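Local coordinates for beta subunit of photoactivated adenylyl cyclase (Beggiatoa sp. PS, PDB 5M2A), which senses blue light through a flavin-binding BLUF domain and, when lit, probably makes cyclic AMP from ATP in its adenylyl cyclase domain, at residues K6-I11 with E59-L64; L78-E83 with Q121-L126; S159-F164 with V177-R182; K230-H235 with H243-G248. All coordinates share one frame; numbering follows the deposited sequence. Where two conformers were deposited one is given.

The four contacts fall into two pairs. Contacts 1 and 2 share the sheet of the light-sensing domain, with centres 15 Å apart. Strands 5-14 and 77-83 are neighbours there, and Val-9 O probably accepts a hydrogen bond from Leu-80 N at 2.7 Å. Contact 1 holds two residues of the flavin pocket. In contact 2 the side chain of Arg-124 is about 11 Å from the flavin. Contacts 3 and 4 belong to the cyclase domain, with centres 10 Å apart on neighbouring strands. Contact 3 carries magnesium ligand Ile-161. Contacts 1 and 3 have centres 41 Å apart.

Contact 1 (K6-I11 with E59-L64); sequences KRLVYI and EKVDKL. With FMN (flavin mononucleotide), chain F.
Lys-6 and Asp-62 form the polar part of this contact. Lys-6 NZ donates to Asp-62 OD1 at 2.9 Å, a salt bridge as well as a hydrogen bond. OD1 receives it on its syn lone pair, the side of OD2. The two side chains meet at about a right angle. The lysine chain bends at chi3 (-66°), which turns its end toward the carboxylate.

The apolar part centres on Val-61, which points at the strand. Lys-6 CG, on the aliphatic run, lies 4.0 Å from Val-61 CB. Val-61 CG1 lies 3.6 Å from Leu-8 CD2, where the two side chains run past each other in opposite directions. Without the long chain of Lys-6, as with an alanine here, the Asp-62 carboxylate would probably lose its charged mate and one flank of Val-61 would be uncovered.

Two further residues meet the flavin. Leu-64 CD1 lies 3.3 Å from FMN C2, and Tyr-10 OH is 3.4 Å from FMN C6. The tyrosine hydroxyl also hydrogen-bonds Gln-52, whose amide nitrogen binds the flavin. Strand 5-14 and helix 58-69 thus pack as sheet and helix beside the ring system, as in the ferredoxin-like fold of BLUF domains.

Contact 2 (L78-E83 with Q121-L126); sequences LCLKTE and QSHRVL
His-123 points its imidazole at two leucines of the strand. Leu-78 CD2 sits at the edge of the ring, near its plane, 3.8 Å from His-123 CE1. The two side chains cross at about a right angle. Leu-80 CD2 comes to the same carbon, 3.6 Å from His-123 CE1, at a slant to the ring. Here leucine and histidine slide past each other in opposite directions. With CG anti to the backbone N (chi1 -170°), the histidine extends its ring across to the strand.

Arg-124 starts off to the side, but bends at chi2 and chi3 and brings its guanidinium to Leu-78. Arg-124 NH1 lies 3.6 Å from Leu-78 CB, a plain van der Waals touch. Glu-127 accepts a hydrogen bond from His-123 ND1 and forms a salt bridge with Arg-124 NH1, and Arg-124 NH2 also bonds Asn-76 O.

The axes of 78-83 and 121-126 come no closer than 12.2 Å, at 112°. Helix 110-129 thus lies across the first half of strand 77-83. The neighbour of that strand in the sheet is strand 5-14, whose Val-9 faces both Leu-80 and Lys-81, a classic beta bulge. His-123 NE2 bonds Ser-122 and Leu-80 packs on Ile-119, both of the second subunit.

Contact 3 (S159-F164 with V177-R182); sequences SDILAF and VILVNR. With MG (magnesium ion), chain G.
Ile-161 reaches from its strand toward the helix. Its CB carries CG1 anti to the carbonyl carbon (chi1 -63°), and chi2 near 180° stretches the chain straight on to CD1. CB, CG1 and CG2 stay short of close contact with the helix. The tip does the touching. CD1 lies 3.8 Å from Leu-179 CD2, the two side chains meeting at a slant, and a looser 4.3 Å from Val-180 CG2.

The same valine methyl also serves Phe-164. Val-180 CG2 stands 3.5 Å from Phe-164 CE1, with the side chains crossing at about a right angle. One methyl therefore bridges the isoleucine tip and the far part of the phenyl ring. The contact is buried and wholly apolar.

The backbone here also holds the metal. Ile-161 O binds the magnesium ion at 2.5 Å, and a water binds it at 2.1 Å. Asp-160 and Asp-204 belong to the same site, consistent with the two metal-binding aspartates of class III cyclases, though Asp-160 OD2 stands off at 3.0 Å from the magnesium ion. Asp-204 also accepts a hydrogen bond from Ile-161 N.

A type II turn runs from Ile-161 to Phe-164, joining strand 150-161 to helix 164-170. Helix 173-193 packs against this junction through Leu-179 and Val-180. Val-180 also touches Met-261 and Phe-164 touches Leu-272, both of the second subunit.

Contact 4 (K230-H235 with H243-G248); sequences KQLRHH and HLLYTG
In the cyclase domain, the last turns of helix 215-235 are fastened to the chain entering strand 247-258 by Arg-233 and the residues that grip it. Its guanidinium lies flat on the Tyr-246 ring, with centres 3.7 Å apart and planes 14° apart. This is a stacked cation-pi pair. Arg-233 CD adds a CH-pi contact, 3.8 Å from the centroid of the Tyr-246 ring. The bend at chi3 turns the guanidinium over the ring. On the other face of the guanidinium, Lys-230 CA lies toward the rim.

At the guanidinium edge, Arg-233 NH1 donates to Leu-245 O at 2.8 Å. The bond and the stack together fix the group's rotation, and NH2 bonds Tyr-335 OH. Strand 247-258 belongs to the central sheet of the class III cyclase fold, where it pairs with strand 150-161. A leucine in place of Arg-233 would probably leave Leu-245 O without this donor and the Tyr-246 face without its charged partner.

A second bond reaches the helix backbone. His-243 ND1 donates to Arg-233 O at 2.7 Å, close to straight at 167° and in the imidazole plane, but tilted 33° from the carbonyl plane. Leu-232 CD2 meets Leu-245 CD2 at 4.3 Å.

Contact 1 (K6-I11 with E59-L64)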
# COMPACT_ATOMS: atom_id res chain seq x y z
N LYS A 6 31.06 1.45 8.83
CA LYS A 6 29.62 1.55 8.70
C LYS A 6 28.95 0.68 9.76
O LYS A 6 29.59 -0.16 10.40
CB LYS A 6 29.14 1.12 7.31
CG LYS A 6 29.33 -0.36 7.06
CD LYS A 6 29.02 -0.74 5.63
CE LYS A 6 27.55 -0.55 5.31
NZ LYS A 6 27.28 -0.86 3.88
N ARG A 7 27.65 0.90 9.94
CA ARG A 7 26.87 0.12 10.89
C ARG A 7 25.52 -0.18 10.25
O ARG A 7 24.85 0.73 9.76
CB ARG A 7 26.70 0.86 12.22
CG ARG A 7 25.82 0.15 13.23
CD ARG A 7 26.03 0.73 14.62
NE ARG A 7 25.93 2.19 14.63
CZ ARG A 7 26.95 3.01 14.91
NH1 ARG A 7 28.14 2.51 15.22
NH2 ARG A 7 26.76 4.32 14.89
N LEU A 8 25.13 -1.45 10.26
CA LEU A 8 23.85 -1.86 9.73
C LEU A 8 23.05 -2.60 10.79
O LEU A 8 23.60 -3.23 11.70
CB LEU A 8 24.01 -2.73 8.47
CG LEU A 8 24.68 -4.10 8.47
CD1 LEU A 8 23.73 -5.19 8.96
CD2 LEU A 8 25.19 -4.43 7.07
N VAL A 9 21.73 -2.52 10.67
CA VAL A 9 20.82 -3.20 11.58
C VAL A 9 19.79 -3.90 10.72
O VAL A 9 19.30 -3.32 9.74
CB VAL A 9 20.14 -2.22 12.55
CG1 VAL A 9 19.29 -2.98 13.56
CG2 VAL A 9 21.17 -1.36 13.26
N TYR A 10 19.47 -5.14 11.06
CA TYR A 10 18.49 -5.90 10.31
C TYR A 10 17.67 -6.75 11.26
O TYR A 10 18.08 -7.03 12.40
CB TYR A 10 19.14 -6.78 9.22
CG TYR A 10 19.85 -8.02 9.73
CD1 TYR A 10 19.14 -9.19 10.01
CD2 TYR A 10 21.22 -8.03 9.92
CE1 TYR A 10 19.79 -10.32 10.48
CE2 TYR A 10 21.88 -9.15 10.38
CZ TYR A 10 21.16 -10.30 10.66
OH TYR A 10 21.80 -11.43 11.12
N ILE A 11 16.50 -7.16 10.78
CA ILE A 11 15.67 -8.13 11.47
C ILE A 11 15.44 -9.32 10.54
O ILE A 11 15.55 -9.22 9.31
CB ILE A 11 14.33 -7.53 11.92
CG1 ILE A 11 13.60 -6.94 10.72
CG2 ILE A 11 14.56 -6.48 12.96
CD1 ILE A 11 12.28 -6.31 11.08
N GLU A 59 33.95 -2.69 3.78
CA GLU A 59 34.15 -3.91 3.01
C GLU A 59 33.97 -5.15 3.87
O GLU A 59 33.36 -6.13 3.44
CB GLU A 59 35.54 -3.90 2.36
CG GLU A 59 35.71 -4.97 1.30
CD GLU A 59 36.99 -4.81 0.50
OE1 GLU A 59 38.03 -4.43 1.10
OE2 GLU A 59 36.97 -5.05 -0.72
N LYS A 60 34.49 -5.12 5.10
CA LYS A 60 34.35 -6.27 5.99
C LYS A 60 32.90 -6.51 6.37
O LYS A 60 32.45 -7.66 6.45
CB LYS A 60 35.21 -6.07 7.24
CG LYS A 60 36.69 -5.87 6.94
CD LYS A 60 37.28 -7.10 6.26
CE LYS A 60 38.76 -6.92 6.01
NZ LYS A 60 39.40 -8.16 5.51
N VAL A 61 32.13 -5.44 6.60
CA VAL A 61 30.73 -5.60 6.98
C VAL A 61 29.91 -6.11 5.81
O VAL A 61 29.02 -6.96 5.98
CB VAL A 61 30.18 -4.27 7.54
CG1 VAL A 61 28.69 -4.39 7.78
CG2 VAL A 61 30.88 -3.91 8.82
N ASP A 62 30.18 -5.62 4.60
CA ASP A 62 29.41 -6.04 3.44
C ASP A 62 29.69 -7.49 3.08
O ASP A 62 28.79 -8.23 2.68
CB ASP A 62 29.69 -5.12 2.25
CG ASP A 62 29.17 -3.71 2.47
OD1 ASP A 62 28.23 -3.54 3.27
OD2 ASP A 62 29.71 -2.78 1.84
N LYS A 63 30.95 -7.92 3.21
CA LYS A 63 31.29 -9.32 3.00
C LYS A 63 30.51 -10.22 3.95
O LYS A 63 29.96 -11.25 3.54
CB LYS A 63 32.79 -9.55 3.18
CG LYS A 63 33.66 -8.87 2.14
CD LYS A 63 35.14 -9.13 2.40
CE LYS A 63 35.50 -10.57 2.09
NZ LYS A 63 35.07 -10.92 0.71
N LEU A 64 30.45 -9.85 5.23
CA LEU A 64 29.75 -10.67 6.22
C LEU A 64 28.25 -10.69 5.96
O LEU A 64 27.62 -11.75 6.07
CB LEU A 64 30.05 -10.15 7.62
CG LEU A 64 29.20 -10.73 8.75
CD1 LEU A 64 29.34 -12.24 8.79
CD2 LEU A 64 29.58 -10.11 10.09
N1 FMN F . 28.81 -15.07 11.08
C2 FMN F . 29.82 -14.18 11.40
O2 FMN F . 30.97 -14.42 11.06
N3 FMN F . 29.54 -13.02 12.09
C4 FMN F . 28.24 -12.74 12.46
O4 FMN F . 27.98 -11.71 13.08
C4A FMN F . 27.22 -13.63 12.14
N5 FMN F . 25.93 -13.34 12.53
C5A FMN F . 24.92 -14.20 12.22
C6 FMN F . 23.63 -13.90 12.61
C7 FMN F . 22.59 -14.76 12.31
C7M FMN F . 21.20 -14.41 12.75
C8 FMN F . 22.85 -15.94 11.61
C8M FMN F . 21.74 -16.88 11.27
C9 FMN F . 24.15 -16.25 11.21
C9A FMN F . 25.19 -15.38 11.52
N10 FMN F . 26.48 -15.67 11.13
C10 FMN F . 27.50 -14.80 11.44
C1' FMN F . 26.74 -16.96 10.39
C2' FMN F . 27.19 -16.77 8.94
O2' FMN F . 26.06 -16.72 8.11
C3' FMN F . 28.05 -17.96 8.55
O3' FMN F . 27.39 -19.15 8.93
C4' FMN F . 29.41 -17.89 9.24
O4' FMN F . 30.06 -16.69 8.89
C5' FMN F . 30.30 -19.07 8.86
O5' FMN F . 30.50 -19.04 7.46
P FMN F . 31.60 -19.99 6.77
O1P FMN F . 32.96 -19.36 6.96
O2P FMN F . 31.56 -21.35 7.43
O3P FMN F . 31.28 -20.12 5.30

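Contact 2 (L78-E83 with Q121-L126)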
# COMPACT_ATOMS: atom_id res chain seq x y z
N LEU A 78 15.25 -8.32 6.51
CA LEU A 78 15.06 -6.93 6.12
C LEU A 78 16.08 -6.08 6.86
O LEU A 78 16.04 -5.99 8.09
CB LEU A 78 13.63 -6.46 6.41
CG LEU A 78 13.38 -4.97 6.16
CD1 LEU A 78 13.63 -4.62 4.70
CD2 LEU A 78 11.98 -4.55 6.57
N CYS A 79 16.98 -5.47 6.11
CA CYS A 79 17.89 -4.48 6.69
C CYS A 79 17.13 -3.18 6.90
O CYS A 79 16.54 -2.64 5.97
CB CYS A 79 19.09 -4.26 5.77
SG CYS A 79 20.29 -3.08 6.44
N LEU A 80 17.16 -2.68 8.14
CA LEU A 80 16.35 -1.54 8.54
C LEU A 80 17.09 -0.22 8.50
O LEU A 80 16.47 0.83 8.32
CB LEU A 80 15.82 -1.73 9.97
CG LEU A 80 14.86 -2.88 10.19
CD1 LEU A 80 14.50 -2.92 11.66
CD2 LEU A 80 13.62 -2.71 9.33
N LYS A 81 18.41 -0.24 8.66
CA LYS A 81 19.14 1.00 8.78
C LYS A 81 20.59 0.73 8.44
O LYS A 81 21.14 -0.30 8.82
CB LYS A 81 19.01 1.59 10.19
CG LYS A 81 19.87 2.83 10.43
CD LYS A 81 19.94 3.19 11.91
CE LYS A 81 18.73 3.98 12.38
NZ LYS A 81 18.79 4.26 13.84
N THR A 82 21.19 1.66 7.70
CA THR A 82 22.62 1.63 7.43
C THR A 82 23.17 3.01 7.71
O THR A 82 22.70 3.99 7.12
CB THR A 82 22.91 1.20 5.99
OG1 THR A 82 22.35 -0.09 5.75
CG2 THR A 82 24.40 1.13 5.76
N GLU A 83 24.13 3.09 8.62
CA GLU A 83 24.83 4.33 8.93
C GLU A 83 26.20 4.28 8.28
O GLU A 83 26.97 3.35 8.53
CB GLU A 83 24.95 4.53 10.44
CG GLU A 83 23.64 4.75 11.16
CD GLU A 83 23.80 4.73 12.67
OE1 GLU A 83 23.52 3.68 13.29
OE2 GLU A 83 24.24 5.76 13.24
N GLN A 121 6.58 -7.10 15.57
CA GLN A 121 5.57 -7.94 14.95
C GLN A 121 4.62 -7.11 14.10
O GLN A 121 4.22 -7.52 13.00
CB GLN A 121 4.82 -8.72 16.02
CG GLN A 121 5.66 -9.85 16.59
CD GLN A 121 5.02 -10.55 17.77
OE1 GLN A 121 4.05 -10.06 18.36
NE2 GLN A 121 5.55 -11.71 18.14
N SER A 122 4.25 -5.92 14.59
CA SER A 122 3.46 -5.00 13.78
C SER A 122 4.22 -4.55 12.54
O SER A 122 3.65 -4.48 11.45
CB SER A 122 3.04 -3.80 14.63
OG SER A 122 2.20 -2.92 13.91
N HIS A 123 5.51 -4.25 12.70
CA HIS A 123 6.34 -3.85 11.57
C HIS A 123 6.31 -4.90 10.46
O HIS A 123 6.16 -4.57 9.28
CB HIS A 123 7.78 -3.63 12.06
CG HIS A 123 8.69 -2.98 11.06
ND1 HIS A 123 9.26 -3.66 10.01
CD2 HIS A 123 9.17 -1.72 10.99
CE1 HIS A 123 10.04 -2.84 9.32
NE2 HIS A 123 10.00 -1.65 9.90
N ARG A 124 6.40 -6.18 10.84
CA ARG A 124 6.44 -7.24 9.84
C ARG A 124 5.11 -7.37 9.11
O ARG A 124 5.09 -7.80 7.96
CB ARG A 124 6.82 -8.57 10.49
CG ARG A 124 8.08 -8.48 11.35
CD ARG A 124 9.19 -9.33 10.77
NE ARG A 124 9.78 -8.74 9.58
CZ ARG A 124 10.74 -9.32 8.87
NH1 ARG A 124 11.22 -8.72 7.79
NH2 ARG A 124 11.23 -10.50 9.24
N VAL A 125 4.01 -7.01 9.76
CA VAL A 125 2.72 -6.98 9.07
C VAL A 125 2.71 -5.85 8.04
O VAL A 125 2.40 -6.06 6.86
CB VAL A 125 1.57 -6.82 10.07
CG1 VAL A 125 0.27 -6.58 9.32
CG2 VAL A 125 1.45 -8.06 10.93
N LEU A 126 3.05 -4.64 8.48
CA LEU A 126 3.08 -3.48 7.59
C LEU A 126 3.96 -3.71 6.37
O LEU A 126 3.63 -3.23 5.29
CB LEU A 126 3.56 -2.25 8.35
CG LEU A 126 2.80 -1.72 9.56
CD1 LEU A 126 3.10 -0.25 9.75
CD2 LEU A 126 1.31 -1.95 9.46

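Contact 3 (S159-F164 with V177-R182)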
# COMPACT_ATOMS: atom_id res chain seq x y z
N SER A 159 -2.36 -7.20 -15.06
CA SER A 159 -3.06 -8.44 -15.34
C SER A 159 -4.33 -8.49 -14.50
O SER A 159 -4.34 -8.01 -13.37
CB SER A 159 -2.19 -9.66 -15.05
OG SER A 159 -1.87 -9.77 -13.67
N ASP A 160 -5.40 -9.04 -15.06
CA ASP A 160 -6.63 -9.16 -14.27
C ASP A 160 -7.41 -10.38 -14.73
O ASP A 160 -7.01 -11.09 -15.65
CB ASP A 160 -7.47 -7.87 -14.35
CG ASP A 160 -8.22 -7.71 -15.64
OD1 ASP A 160 -7.96 -8.45 -16.60
OD2 ASP A 160 -9.10 -6.83 -15.68
N ILE A 161 -8.54 -10.60 -14.07
CA ILE A 161 -9.26 -11.87 -14.16
C ILE A 161 -10.33 -11.78 -15.23
O ILE A 161 -11.15 -10.85 -15.22
CB ILE A 161 -9.87 -12.22 -12.80
CG1 ILE A 161 -8.76 -12.42 -11.77
CG2 ILE A 161 -10.76 -13.43 -12.93
CD1 ILE A 161 -9.27 -12.74 -10.36
N LEU A 162 -10.35 -12.76 -16.13
CA LEU A 162 -11.36 -12.80 -17.19
C LEU A 162 -12.74 -13.03 -16.61
O LEU A 162 -12.93 -13.88 -15.73
CB LEU A 162 -11.04 -13.92 -18.18
CG LEU A 162 -12.00 -14.05 -19.36
CD1 LEU A 162 -11.83 -12.85 -20.29
CD2 LEU A 162 -11.78 -15.35 -20.11
N ALA A 163 -13.73 -12.28 -17.12
CA ALA A 163 -15.13 -12.40 -16.70
C ALA A 163 -15.29 -12.21 -15.19
O ALA A 163 -16.14 -12.85 -14.56
CB ALA A 163 -15.73 -13.74 -17.13
N PHE A 164 -14.47 -11.35 -14.59
CA PHE A 164 -14.54 -11.20 -13.14
C PHE A 164 -15.91 -10.69 -12.70
O PHE A 164 -16.37 -11.03 -11.60
CB PHE A 164 -13.43 -10.27 -12.66
CG PHE A 164 -13.30 -10.22 -11.16
CD1 PHE A 164 -12.95 -11.36 -10.45
CD2 PHE A 164 -13.53 -9.04 -10.47
CE1 PHE A 164 -12.83 -11.33 -9.07
CE2 PHE A 164 -13.41 -9.00 -9.09
CZ PHE A 164 -13.06 -10.15 -8.39
N VAL A 177 -13.16 -14.33 -2.60
CA VAL A 177 -11.94 -13.93 -1.89
C VAL A 177 -10.87 -15.01 -2.02
O VAL A 177 -9.70 -14.70 -2.27
CB VAL A 177 -12.28 -13.62 -0.42
CG1 VAL A 177 -10.99 -13.54 0.43
CG2 VAL A 177 -13.06 -12.31 -0.34
N ILE A 178 -11.24 -16.27 -1.82
CA ILE A 178 -10.28 -17.36 -1.99
C ILE A 178 -9.70 -17.33 -3.40
O ILE A 178 -8.49 -17.49 -3.60
CB ILE A 178 -10.96 -18.71 -1.69
CG1 ILE A 178 -11.22 -18.84 -0.19
CG2 ILE A 178 -10.14 -19.88 -2.23
CD1 ILE A 178 -12.31 -19.89 0.14
N LEU A 179 -10.56 -17.12 -4.39
CA LEU A 179 -10.11 -17.13 -5.77
C LEU A 179 -9.18 -15.96 -6.06
O LEU A 179 -8.14 -16.13 -6.72
CB LEU A 179 -11.32 -17.11 -6.70
CG LEU A 179 -11.07 -17.00 -8.21
CD1 LEU A 179 -12.09 -17.82 -8.98
CD2 LEU A 179 -11.12 -15.56 -8.68
N VAL A 180 -9.53 -14.76 -5.59
CA VAL A 180 -8.69 -13.60 -5.88
C VAL A 180 -7.37 -13.70 -5.13
O VAL A 180 -6.31 -13.37 -5.69
CB VAL A 180 -9.45 -12.30 -5.53
CG1 VAL A 180 -8.57 -11.09 -5.78
CG2 VAL A 180 -10.72 -12.18 -6.39
N ASN A 181 -7.39 -14.16 -3.88
CA ASN A 181 -6.13 -14.36 -3.15
C ASN A 181 -5.21 -15.33 -3.88
O ASN A 181 -3.98 -15.15 -3.89
CB ASN A 181 -6.39 -14.86 -1.73
CG ASN A 181 -6.86 -13.77 -0.79
OD1 ASN A 181 -6.60 -12.59 -1.03
ND2 ASN A 181 -7.54 -14.15 0.28
N ARG A 182 -5.77 -16.39 -4.46
CA ARG A 182 -4.94 -17.37 -5.15
C ARG A 182 -4.31 -16.74 -6.39
O ARG A 182 -3.12 -16.92 -6.66
CB ARG A 182 -5.76 -18.60 -5.54
CG ARG A 182 -4.94 -19.72 -6.15
CD ARG A 182 -3.87 -20.23 -5.18
NE ARG A 182 -3.18 -21.42 -5.70
CZ ARG A 182 -3.65 -22.66 -5.57
NH1 ARG A 182 -4.80 -22.86 -4.95
NH2 ARG A 182 -2.97 -23.69 -6.07
MG MG G . -11.41 -8.39 -14.68
O HOH W 1 -12.83 -8.47 -16.28

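Contact 4 (K230-H235 with H243-G248)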
# COMPACT_ATOMS: atom_id res chain seq x y z
N LYS A 230 -3.53 -22.19 -16.23
CA LYS A 230 -4.00 -23.34 -17.00
C LYS A 230 -3.78 -24.63 -16.24
O LYS A 230 -4.66 -25.50 -16.19
CB LYS A 230 -3.29 -23.38 -18.36
CG LYS A 230 -3.82 -24.47 -19.29
CD LYS A 230 -3.05 -24.45 -20.61
CE LYS A 230 -3.44 -25.62 -21.50
NZ LYS A 230 -2.65 -25.59 -22.76
N GLN A 231 -2.61 -24.79 -15.61
CA GLN A 231 -2.39 -25.96 -14.76
C GLN A 231 -3.42 -26.03 -13.64
O GLN A 231 -3.97 -27.10 -13.36
CB GLN A 231 -0.97 -25.92 -14.16
CG GLN A 231 0.13 -26.19 -15.17
CD GLN A 231 1.50 -26.24 -14.52
OE1 GLN A 231 1.68 -26.86 -13.47
NE2 GLN A 231 2.47 -25.57 -15.13
N LEU A 232 -3.67 -24.90 -12.97
CA LEU A 232 -4.58 -24.89 -11.82
C LEU A 232 -5.99 -25.28 -12.23
O LEU A 232 -6.67 -26.04 -11.52
CB LEU A 232 -4.55 -23.49 -11.18
CG LEU A 232 -5.42 -23.30 -9.94
CD1 LEU A 232 -4.95 -24.21 -8.80
CD2 LEU A 232 -5.39 -21.84 -9.53
N ARG A 233 -6.45 -24.82 -13.40
CA ARG A 233 -7.82 -25.13 -13.82
C ARG A 233 -8.08 -26.63 -13.96
O ARG A 233 -9.19 -27.09 -13.66
CB ARG A 233 -8.15 -24.44 -15.13
CG ARG A 233 -8.25 -22.93 -15.01
CD ARG A 233 -9.00 -22.34 -16.20
NE ARG A 233 -8.32 -22.61 -17.47
CZ ARG A 233 -7.30 -21.88 -17.93
NH1 ARG A 233 -6.84 -20.85 -17.24
NH2 ARG A 233 -6.74 -22.17 -19.10
N HIS A 234 -7.11 -27.41 -14.42
CA HIS A 234 -7.37 -28.84 -14.51
C HIS A 234 -6.86 -29.60 -13.29
O HIS A 234 -6.99 -30.83 -13.25
CB HIS A 234 -6.81 -29.43 -15.81
CG HIS A 234 -5.31 -29.39 -15.91
ND1 HIS A 234 -4.49 -30.24 -15.20
CD2 HIS A 234 -4.50 -28.64 -16.68
CE1 HIS A 234 -3.23 -29.99 -15.50
NE2 HIS A 234 -3.21 -29.02 -16.41
N HIS A 235 -6.30 -28.91 -12.30
CA HIS A 235 -5.89 -29.55 -11.06
C HIS A 235 -7.07 -29.71 -10.09
O HIS A 235 -7.10 -30.68 -9.33
CB HIS A 235 -4.78 -28.73 -10.41
CG HIS A 235 -4.05 -29.44 -9.31
ND1 HIS A 235 -4.31 -29.21 -7.97
CD2 HIS A 235 -3.05 -30.35 -9.35
CE1 HIS A 235 -3.51 -29.97 -7.24
NE2 HIS A 235 -2.73 -30.67 -8.06
N HIS A 243 -11.46 -23.53 -11.15
CA HIS A 243 -11.59 -24.17 -12.45
C HIS A 243 -11.93 -23.17 -13.55
O HIS A 243 -11.85 -23.52 -14.73
CB HIS A 243 -12.66 -25.27 -12.38
CG HIS A 243 -12.85 -26.01 -13.67
ND1 HIS A 243 -11.81 -26.66 -14.31
CD2 HIS A 243 -13.94 -26.20 -14.44
CE1 HIS A 243 -12.27 -27.22 -15.42
NE2 HIS A 243 -13.56 -26.95 -15.52
N LEU A 244 -12.32 -21.95 -13.17
CA LEU A 244 -12.83 -20.95 -14.10
C LEU A 244 -11.92 -19.74 -14.21
O LEU A 244 -12.37 -18.69 -14.68
CB LEU A 244 -14.22 -20.47 -13.68
CG LEU A 244 -15.53 -21.19 -13.99
CD1 LEU A 244 -15.35 -22.61 -14.51
CD2 LEU A 244 -16.41 -21.13 -12.76
N LEU A 245 -10.66 -19.85 -13.76
CA LEU A 245 -9.77 -18.70 -13.60
C LEU A 245 -8.85 -18.56 -14.82
O LEU A 245 -7.98 -19.42 -15.06
CB LEU A 245 -8.98 -18.81 -12.30
CG LEU A 245 -7.90 -17.77 -11.98
CD1 LEU A 245 -8.47 -16.36 -11.93
CD2 LEU A 245 -7.20 -18.11 -10.65
N TYR A 246 -9.03 -17.46 -15.55
CA TYR A 246 -8.23 -17.05 -16.69
C TYR A 246 -7.76 -15.62 -16.50
O TYR A 246 -8.37 -14.83 -15.77
CB TYR A 246 -9.02 -17.12 -18.00
CG TYR A 246 -9.62 -18.45 -18.33
CD1 TYR A 246 -10.72 -18.92 -17.63
CD2 TYR A 246 -9.11 -19.22 -19.37
CE1 TYR A 246 -11.29 -20.14 -17.94
CE2 TYR A 246 -9.68 -20.44 -19.69
CZ TYR A 246 -10.76 -20.89 -18.97
OH TYR A 246 -11.32 -22.11 -19.29
N THR A 247 -6.68 -15.26 -17.18
CA THR A 247 -6.17 -13.91 -17.05
C THR A 247 -5.94 -13.31 -18.43
O THR A 247 -5.83 -14.01 -19.43
CB THR A 247 -4.87 -13.89 -16.22
OG1 THR A 247 -4.53 -12.54 -15.88
CG2 THR A 247 -3.73 -14.52 -16.97
N GLY A 248 -5.93 -11.98 -18.48
CA GLY A 248 -5.42 -11.23 -19.63
C GLY A 248 -4.37 -10.31 -19.12
O GLY A 248 -4.44 -9.82 -17.98